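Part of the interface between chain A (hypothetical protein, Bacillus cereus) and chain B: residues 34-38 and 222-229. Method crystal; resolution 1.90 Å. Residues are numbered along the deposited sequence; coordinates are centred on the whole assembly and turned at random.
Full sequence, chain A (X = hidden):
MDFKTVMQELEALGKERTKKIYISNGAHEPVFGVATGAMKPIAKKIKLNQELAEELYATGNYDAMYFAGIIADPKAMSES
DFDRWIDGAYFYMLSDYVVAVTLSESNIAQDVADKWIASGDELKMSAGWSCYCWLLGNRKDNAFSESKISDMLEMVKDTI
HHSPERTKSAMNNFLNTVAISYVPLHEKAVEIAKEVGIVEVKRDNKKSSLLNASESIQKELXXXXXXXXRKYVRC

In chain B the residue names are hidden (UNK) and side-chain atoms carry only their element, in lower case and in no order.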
# COMPACT_ATOMS: atom_id res chain seq x y z
N VAL A 34 -8.16 -15.11 11.09
CA VAL A 34 -8.71 -14.83 9.78
C VAL A 34 -7.94 -13.73 9.06
O VAL A 34 -7.74 -12.63 9.59
CB VAL A 34 -10.20 -14.40 9.87
CG1 VAL A 34 -10.75 -14.11 8.48
CG2 VAL A 34 -11.02 -15.48 10.56
N ALA A 35 -7.49 -14.04 7.84
CA ALA A 35 -6.77 -13.07 7.03
C ALA A 35 -7.83 -12.07 6.56
O ALA A 35 -8.91 -12.47 6.10
CB ALA A 35 -6.11 -13.77 5.84
N THR A 36 -7.52 -10.78 6.68
CA THR A 36 -8.44 -9.70 6.33
C THR A 36 -9.13 -9.77 4.97
O THR A 36 -10.32 -9.45 4.86
CB THR A 36 -7.75 -8.33 6.46
OG1 THR A 36 -6.63 -8.25 5.56
CG2 THR A 36 -7.24 -8.14 7.89
N GLY A 37 -8.40 -10.18 3.94
CA GLY A 37 -8.98 -10.26 2.62
C GLY A 37 -10.16 -11.22 2.53
O GLY A 37 -11.07 -11.03 1.72
N ALA A 38 -10.15 -12.24 3.38
CA ALA A 38 -11.21 -13.25 3.39
C ALA A 38 -12.55 -12.73 3.91
O ALA A 38 -13.59 -13.37 3.72
CB ALA A 38 -10.76 -14.45 4.21
N UNK B 222 2.49 -10.16 9.32
CA UNK B 222 2.19 -9.64 10.64
C UNK B 222 0.85 -8.93 10.70
O UNK B 222 0.13 -9.02 11.70
o UNK B 222 4.52 -10.63 11.64
c UNK B 222 3.28 -8.67 11.11
c UNK B 222 4.54 -9.38 11.55
o UNK B 222 5.55 -8.68 11.80
N UNK B 223 0.52 -8.21 9.63
CA UNK B 223 -0.72 -7.46 9.55
C UNK B 223 -1.91 -8.33 9.12
O UNK B 223 -3.05 -7.87 9.08
n UNK B 223 -0.21 -3.69 7.45
n UNK B 223 -1.16 -2.02 8.75
c UNK B 223 -0.54 -6.30 8.56
c UNK B 223 -0.09 -2.57 8.16
c UNK B 223 -1.47 -4.41 7.26
c UNK B 223 -1.73 -5.38 8.41
n UNK B 223 1.10 -1.99 8.29
N UNK B 224 -1.64 -9.60 8.82
CA UNK B 224 -2.70 -10.50 8.41
C UNK B 224 -3.07 -10.33 6.95
O UNK B 224 -4.23 -10.50 6.57
N UNK B 225 -2.07 -10.00 6.12
CA UNK B 225 -2.26 -9.80 4.69
C UNK B 225 -2.00 -11.04 3.86
O UNK B 225 -1.97 -10.96 2.63
c UNK B 225 -3.03 -6.76 4.30
n UNK B 225 -5.43 -5.23 4.26
n UNK B 225 -3.15 -5.34 4.61
c UNK B 225 -1.37 -8.67 4.17
c UNK B 225 -4.28 -4.64 4.58
c UNK B 225 -1.67 -7.29 4.72
n UNK B 225 -4.27 -3.34 4.89
N UNK B 226 -1.79 -12.18 4.50
CA UNK B 226 -1.56 -13.38 3.72
C UNK B 226 -2.76 -13.59 2.79
O UNK B 226 -3.91 -13.46 3.21
c UNK B 226 0.19 -15.77 3.11
c UNK B 226 -1.41 -14.60 4.63
c UNK B 226 -1.15 -15.88 3.82
c UNK B 226 -1.18 -17.09 4.74
N UNK B 227 -2.49 -13.91 1.53
CA UNK B 227 -3.55 -14.14 0.57
C UNK B 227 -4.24 -12.86 0.12
O UNK B 227 -5.19 -12.91 -0.67
N UNK B 228 -3.77 -11.72 0.60
CA UNK B 228 -4.38 -10.46 0.21
C UNK B 228 -4.03 -10.08 -1.22
O UNK B 228 -2.87 -10.06 -1.61
c UNK B 228 -5.94 -7.90 1.75
c UNK B 228 -3.97 -9.34 1.17
c UNK B 228 -5.24 -6.04 -0.19
c UNK B 228 -4.78 -8.10 1.00
c UNK B 228 -4.44 -7.16 0.03
c UNK B 228 -6.41 -5.86 0.57
c UNK B 228 -6.75 -6.79 1.54
N UNK B 229 -5.06 -9.78 -2.00
CA UNK B 229 -4.89 -9.39 -3.39
C UNK B 229 -5.34 -7.95 -3.58
O UNK B 229 -6.52 -7.63 -3.43
c UNK B 229 -5.71 -10.30 -4.31
c UNK B 229 -5.19 -11.72 -4.43
c UNK B 229 -6.13 -12.54 -5.30
c UNK B 229 -5.60 -13.93 -5.57
n UNK B 229 -4.42 -13.92 -6.49
O HOH W 1 -5.59 -11.12 3.74

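Position 222 carries four side-chain atoms, two carbons of which the second bears two oxygens, and it lies in a helix, out of reach of this part of chain A. A short carboxylate of this kind is aspartate, D222(B). An acidic group suits a place turned to other partners, and its OD2 is hydrogen-bonded elsewhere in the structure.

Position 223 has three carbons, a nitrogen, and then a carbon carrying two more nitrogens. Its CA-to-CB bond points sideways, and what approaches chain A is backbone: the carbonyl O of position 223 lies 4.4 Å from CG2 of T36(A). The guanidinium identifies R223(B). A long, flexible side chain suits a place where the group can extend past the contact and bond elsewhere.

Position 224 has no side-chain atoms. CA of A35(A) sits 3.6 Å from the carbonyl O of position 224. That O of position 224 also accepts two weak hydrogen bonds, from N of T36(A) at 3.3 Å and from OG1 of T36(A) at 3.4 Å. The residue is G224(B). Its phi/psi of 81/34 closes the preceding helix in a Schellman motif, and at these angles a CB would be jammed against the carbonyl O of the residue before, which by itself calls for glycine.

Position 225 again shows three carbons, a nitrogen and a carbon with two nitrogens. Although its CA-to-CB bond points away, the end of the chain returns, bringing a terminal nitrogen of position 225 to 3.5 Å from OG1 of T36(A), a contact rather than a hydrogen bond. This is R225(B), and that nitrogen is NH1. The length of arginine suits a site from which the chain must double back, and both NH1 and NH2 are satisfied elsewhere in the structure.

Position 226 has four carbons, forked at the second. They make no close contact with this stretch, while the carbonyl O of position 226 meets CB of A35(A) at 3.4 Å. The fork marks L226(B), nonpolar as suits a buried site.

Position 227 has no side-chain atoms and no close contact here: G227(B). Its phi of 74° favours glycine, as is usual at the third position of a type II turn, here running from 225 to 228.

Position 228 has one carbon followed by a ring of six carbons with no oxygen. Its N closes the turn, 2.8 Å from O of R225(B). The ring approaches chain A obliquely, one ring carbon of position 228 lying 3.9 Å from CA of G37(A). It is F228(B), that carbon is CD2, and a nonpolar ring suits this buried place. An ideal CB on G37(A) would stand only 3.4 Å from CD2 of F228(B), a tight fit that glycine avoids.

Position 229 has four carbons in a row ending in nitrogen, and touches nothing here: K229(B). Its length suits a chain whose end leads away, carrying the amine to a bond elsewhere in the structure.

The contact therefore rests on small residues meeting a turn. A35(A), T36(A) and G37(A) pack against the backbone carbonyls of G224(B) and L226(B) and an aromatic ring, and the weak direct bonds are supplemented by one water, whose O accepts from N of G37(A) at 3.0 Å and donates to O of G224(B) at 3.2 Å and O of L226(B) at 2.9 Å.

Chain B (222-229) DRGRLGFK
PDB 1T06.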